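Local coordinates for malate oxidoreductase (Thermotoga maritima, PDB 1VL6), which probably catalyses the NAD-dependent oxidative decarboxylation of malate to pyruvate and carbon dioxide, as malic enzymes do, at residues A[318-330]-A[362-374]. Numbering follows the deposited sequence.
Sequences SDHPNQVNNLLAF and PEPERIIPEAFDM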
loop_
_atom_site.group_PDB
_atom_site.type_symbol
_atom_site.label_atom_id
_atom_site.label_comp_id
_atom_site.label_asym_id
_atom_site.label_seq_id
_atom_site.Cartn_x
_atom_site.Cartn_y
_atom_site.Cartn_z
ATOM N N SER A 318 28.981 -1.727 6.339
ATOM C CA SER A 318 28.284 -2.966 6.720
ATOM C C SER A 318 29.145 -4.213 6.460
ATOM O O SER A 318 28.889 -5.295 6.939
ATOM C CB SER A 318 26.950 -3.077 5.963
ATOM O OG SER A 318 27.071 -2.935 4.541
ATOM N N ASP A 319 30.127 -4.036 5.623
ATOM C CA ASP A 319 31.232 -4.927 5.380
ATOM C C ASP A 319 31.986 -5.449 6.635
ATOM O O ASP A 319 32.759 -6.402 6.534
ATOM C CB ASP A 319 32.258 -4.014 4.636
ATOM C CG ASP A 319 32.723 -4.593 3.392
ATOM O OD1 ASP A 319 31.901 -5.195 2.720
ATOM O OD2 ASP A 319 33.893 -4.531 2.988
ATOM N N HIS A 320 31.898 -4.755 7.767
ATOM C CA HIS A 320 32.732 -5.099 8.916
ATOM C C HIS A 320 31.926 -5.041 10.189
ATOM O O HIS A 320 30.864 -4.419 10.244
ATOM C CB HIS A 320 33.890 -4.093 9.070
ATOM C CG HIS A 320 34.756 -3.966 7.850
ATOM N ND1 HIS A 320 35.700 -4.907 7.505
ATOM C CD2 HIS A 320 34.836 -2.998 6.911
ATOM C CE1 HIS A 320 36.297 -4.546 6.387
ATOM N NE2 HIS A 320 35.809 -3.378 6.018
ATOM N N PRO A 321 32.406 -5.667 11.243
ATOM C CA PRO A 321 31.752 -5.524 12.527
ATOM C C PRO A 321 31.761 -4.077 12.975
ATOM O O PRO A 321 32.518 -3.260 12.424
ATOM C CB PRO A 321 32.625 -6.363 13.466
ATOM C CG PRO A 321 33.380 -7.264 12.594
ATOM C CD PRO A 321 33.550 -6.582 11.300
ATOM N N ASN A 322 30.932 -3.782 13.972
ATOM C CA ASN A 322 30.950 -2.497 14.641
ATOM C C ASN A 322 30.723 -1.359 13.654
ATOM O O ASN A 322 31.489 -0.388 13.569
ATOM C CB ASN A 322 32.268 -2.308 15.415
ATOM C CG ASN A 322 32.439 -3.297 16.558
ATOM O OD1 ASN A 322 31.468 -3.673 17.218
ATOM N ND2 ASN A 322 33.703 -3.664 16.850
ATOM N N GLN A 323 29.659 -1.494 12.899
ATOM C CA GLN A 323 29.263 -0.437 12.010
ATOM C C GLN A 323 28.591 0.714 12.782
ATOM O O GLN A 323 27.477 0.587 13.270
ATOM C CB GLN A 323 28.321 -0.954 10.942
ATOM C CG GLN A 323 27.812 0.183 10.115
ATOM C CD GLN A 323 26.940 -0.235 8.963
ATOM O OE1 GLN A 323 26.356 -1.317 8.963
ATOM N NE2 GLN A 323 26.846 0.643 7.968
ATOM N N VAL A 324 29.270 1.841 12.869
ATOM C CA VAL A 324 28.686 3.054 13.430
ATOM C C VAL A 324 27.855 3.725 12.344
ATOM O O VAL A 324 28.383 4.294 11.438
ATOM C CB VAL A 324 29.818 3.970 13.859
ATOM C CG1 VAL A 324 29.301 5.310 14.433
ATOM C CG2 VAL A 324 30.650 3.205 14.884
ATOM N N ASN A 325 26.557 3.571 12.374
ATOM C CA ASN A 325 25.756 4.161 11.321
ATOM C C ASN A 325 24.466 4.840 11.789
ATOM O O ASN A 325 23.805 4.386 12.700
ATOM C CB ASN A 325 25.493 3.209 10.168
ATOM C CG ASN A 325 24.327 2.390 10.388
ATOM O OD1 ASN A 325 24.242 1.797 11.427
ATOM N ND2 ASN A 325 23.394 2.352 9.433
ATOM N N ASN A 326 24.251 6.009 11.196
ATOM C CA ASN A 326 23.170 6.945 11.473
ATOM C C ASN A 326 21.819 6.298 11.586
ATOM O O ASN A 326 20.979 6.788 12.320
ATOM C CB ASN A 326 23.134 7.957 10.307
ATOM C CG ASN A 326 24.219 8.992 10.437
ATOM O OD1 ASN A 326 25.144 8.822 11.229
ATOM N ND2 ASN A 326 24.079 10.091 9.739
ATOM N N LEU A 327 21.646 5.184 10.878
ATOM C CA LEU A 327 20.385 4.481 10.834
ATOM C C LEU A 327 19.923 4.003 12.184
ATOM O O LEU A 327 18.727 3.828 12.405
ATOM C CB LEU A 327 20.440 3.309 9.857
ATOM C CG LEU A 327 19.148 2.516 9.682
ATOM C CD1 LEU A 327 17.992 3.368 9.247
ATOM C CD2 LEU A 327 19.404 1.379 8.677
ATOM N N LEU A 328 20.837 3.762 13.095
ATOM C CA LEU A 328 20.419 3.371 14.433
ATOM C C LEU A 328 19.735 4.498 15.162
ATOM O O LEU A 328 19.012 4.244 16.144
ATOM C CB LEU A 328 21.615 2.938 15.264
ATOM C CG LEU A 328 22.333 1.682 14.810
ATOM C CD1 LEU A 328 23.698 1.592 15.451
ATOM C CD2 LEU A 328 21.510 0.499 15.180
ATOM N N ALA A 329 19.948 5.738 14.706
ATOM C CA ALA A 329 19.508 6.927 15.475
ATOM C C ALA A 329 18.303 7.634 14.894
ATOM O O ALA A 329 17.343 7.918 15.616
ATOM C CB ALA A 329 20.639 7.906 15.597
ATOM N N PHE A 330 18.344 7.952 13.601
ATOM C CA PHE A 330 17.314 8.850 13.045
ATOM C C PHE A 330 15.861 8.333 13.099
ATOM O O PHE A 330 14.963 9.100 13.328
ATOM C CB PHE A 330 17.697 9.382 11.663
ATOM C CG PHE A 330 17.628 8.391 10.540
ATOM C CD1 PHE A 330 16.397 7.963 10.026
ATOM C CD2 PHE A 330 18.798 7.958 9.921
ATOM C CE1 PHE A 330 16.346 7.075 8.954
ATOM C CE2 PHE A 330 18.759 7.056 8.863
ATOM C CZ PHE A 330 17.543 6.611 8.378
ATOM N N PRO A 362 27.882 -5.074 25.293
ATOM C CA PRO A 362 29.022 -4.780 24.462
ATOM C C PRO A 362 30.110 -5.824 24.596
ATOM O O PRO A 362 30.353 -6.333 25.674
ATOM C CB PRO A 362 29.446 -3.367 24.884
ATOM C CG PRO A 362 28.871 -3.133 26.200
ATOM C CD PRO A 362 27.692 -4.065 26.343
ATOM N N GLU A 363 30.699 -6.162 23.453
ATOM C CA GLU A 363 31.891 -6.985 23.345
ATOM C C GLU A 363 32.768 -6.310 22.289
ATOM O O GLU A 363 32.271 -5.514 21.486
ATOM C CB GLU A 363 31.545 -8.422 22.903
ATOM C CG GLU A 363 30.544 -9.189 23.780
ATOM C CD GLU A 363 31.039 -9.466 25.194
ATOM O OE1 GLU A 363 32.139 -8.992 25.596
ATOM O OE2 GLU A 363 30.327 -10.166 25.915
ATOM N N PRO A 364 34.061 -6.609 22.277
ATOM C CA PRO A 364 34.957 -6.020 21.291
ATOM C C PRO A 364 34.493 -6.118 19.819
ATOM O O PRO A 364 34.653 -5.165 19.042
ATOM C CB PRO A 364 36.248 -6.801 21.502
ATOM C CG PRO A 364 36.202 -7.166 22.938
ATOM C CD PRO A 364 34.778 -7.515 23.193
ATOM N N GLU A 365 33.931 -7.252 19.435
ATOM C CA GLU A 365 33.462 -7.429 18.052
ATOM C C GLU A 365 32.027 -6.980 17.872
ATOM O O GLU A 365 31.484 -7.051 16.772
ATOM C CB GLU A 365 33.621 -8.858 17.620
ATOM C CG GLU A 365 35.095 -9.272 17.560
ATOM C CD GLU A 365 35.849 -8.752 16.330
ATOM O OE1 GLU A 365 35.670 -9.341 15.239
ATOM O OE2 GLU A 365 36.638 -7.770 16.439
ATOM N N ARG A 366 31.413 -6.482 18.947
ATOM C CA ARG A 366 30.071 -5.941 18.857
ATOM C C ARG A 366 29.807 -4.916 19.971
ATOM O O ARG A 366 29.249 -5.264 21.005
ATOM C CB ARG A 366 29.103 -7.102 18.925
ATOM C CG ARG A 366 27.694 -6.731 18.801
ATOM C CD ARG A 366 26.775 -7.589 19.699
ATOM N NE ARG A 366 25.368 -7.231 19.497
ATOM C CZ ARG A 366 24.738 -7.332 18.322
ATOM N NH1 ARG A 366 25.377 -7.784 17.237
ATOM N NH2 ARG A 366 23.468 -6.950 18.208
ATOM N N ILE A 367 30.216 -3.660 19.733
ATOM C CA ILE A 367 30.099 -2.561 20.737
ATOM C C ILE A 367 28.793 -1.782 20.672
ATOM O O ILE A 367 28.490 -0.989 21.561
ATOM C CB ILE A 367 31.253 -1.593 20.593
ATOM C CG1 ILE A 367 31.120 -0.763 19.311
ATOM C CG2 ILE A 367 32.533 -2.370 20.604
ATOM C CD1 ILE A 367 32.314 0.136 18.975
ATOM N N ILE A 368 28.039 -2.017 19.598
ATOM C CA ILE A 368 26.692 -1.505 19.430
ATOM C C ILE A 368 25.869 -2.498 18.662
ATOM O O ILE A 368 26.435 -3.407 18.067
ATOM C CB ILE A 368 26.705 -0.197 18.673
ATOM C CG1 ILE A 368 27.578 -0.298 17.421
ATOM C CG2 ILE A 368 27.163 0.902 19.554
ATOM C CD1 ILE A 368 27.381 0.900 16.581
ATOM N N PRO A 369 24.539 -2.339 18.681
ATOM C CA PRO A 369 23.647 -3.219 17.911
ATOM C C PRO A 369 23.748 -2.930 16.429
ATOM O O PRO A 369 24.346 -1.913 16.044
ATOM C CB PRO A 369 22.238 -2.843 18.401
ATOM C CG PRO A 369 22.351 -1.590 19.144
ATOM C CD PRO A 369 23.797 -1.308 19.444
ATOM N N GLU A 370 23.179 -3.814 15.614
ATOM C CA GLU A 370 22.991 -3.536 14.191
ATOM C C GLU A 370 21.602 -2.937 14.012
ATOM O O GLU A 370 20.718 -3.146 14.863
ATOM C CB GLU A 370 23.037 -4.781 13.344
ATOM C CG GLU A 370 24.336 -5.533 13.391
ATOM C CD GLU A 370 24.105 -7.012 13.364
ATOM O OE1 GLU A 370 23.352 -7.466 12.455
ATOM O OE2 GLU A 370 24.655 -7.693 14.263
ATOM N N ALA A 371 21.401 -2.284 12.870
ATOM C CA ALA A 371 20.205 -1.521 12.558
ATOM C C ALA A 371 19.000 -2.352 12.372
ATOM O O ALA A 371 17.891 -1.864 12.569
ATOM C CB ALA A 371 20.383 -0.771 11.330
ATOM N N PHE A 372 19.187 -3.585 11.931
ATOM C CA PHE A 372 18.050 -4.497 11.746
ATOM C C PHE A 372 17.513 -5.050 13.042
ATOM O O PHE A 372 16.488 -5.740 13.067
ATOM C CB PHE A 372 18.425 -5.647 10.814
ATOM C CG PHE A 372 18.597 -5.202 9.410
ATOM C CD1 PHE A 372 17.497 -5.003 8.603
ATOM C CD2 PHE A 372 19.842 -4.886 8.923
ATOM C CE1 PHE A 372 17.644 -4.564 7.321
ATOM C CE2 PHE A 372 19.997 -4.427 7.630
ATOM C CZ PHE A 372 18.900 -4.264 6.835
ATOM N N ASP A 373 18.171 -4.709 14.142
ATOM C CA ASP A 373 17.611 -5.046 15.443
ATOM C C ASP A 373 16.551 -4.039 15.889
ATOM O O ASP A 373 16.845 -2.976 16.438
ATOM C CB ASP A 373 18.697 -5.129 16.491
ATOM C CG ASP A 373 18.213 -5.792 17.712
ATOM O OD1 ASP A 373 16.956 -5.773 18.009
ATOM O OD2 ASP A 373 19.031 -6.401 18.416
HETATM N N MSE A 374 15.309 -4.400 15.654
HETATM C CA MSE A 374 14.186 -3.499 15.805
HETATM C C MSE A 374 14.010 -3.017 17.211
HETATM O O MSE A 374 13.420 -1.978 17.410
HETATM C CB MSE A 374 12.937 -4.236 15.313
HETATM C CG MSE A 374 13.054 -4.714 13.808
HETATM SE SE MSE A 374 13.792 -3.275 12.587
HETATM C CE MSE A 374 12.226 -2.009 12.777
HETATM O O HOH W 1 29.527 -5.946 15.332
HETATM O O HOH W 2 25.674 -1.026 14.036
#
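The carboxamide of Asn-322 is gripped at both ends by the backbone of 364-367. Asn-322 ND2 donates to Pro-364 O over 2.8 Å, nearly straight at 165° and with the acceptor close to the amide plane. On the other arm Asn-322 OD1 accepts from Ile-367 N, also at 2.8 Å, the donor tilted 31° from the carbonyl plane. Two opposed bonds fix the flip of this buried amide, and ND2 has a second acceptor in Val-313 O of strand 312-315. CG1 of Ile-367 packs 3.6 Å from Asn-322 OD1. A water bridges Asn-322 N and Glu-365 O, and a second joins Gln-323 O to Pro-369 O. Both segments are connecting stretches, largely loop, of the NAD-binding domain, a Rossmann-type fold: 318-330 leads from strand 312-315 to helix 330-340, while 362-374, opened by a type I turn at 363-366, runs from helix 346-358 to helix 374-386. Further along, the contact turns apolar. With CG anti to the carbonyl carbon (chi1 -66°), Leu-328 swings its two methyls against 362-374, though its CB does not itself point there: Leu-328 CD1 lies 3.9 Å from CD1 of Ile-368, and CD2 rests 3.6 Å from Ala-371 CA. The methyl of Ala-371 points toward 318-330 and meets Leu-327 CD2 at 3.6 Å. Leu-327 also packs on Phe-106 of helix 89-107 and on Leu-40 of a second subunit, which brings this end of the contact to a subunit interface.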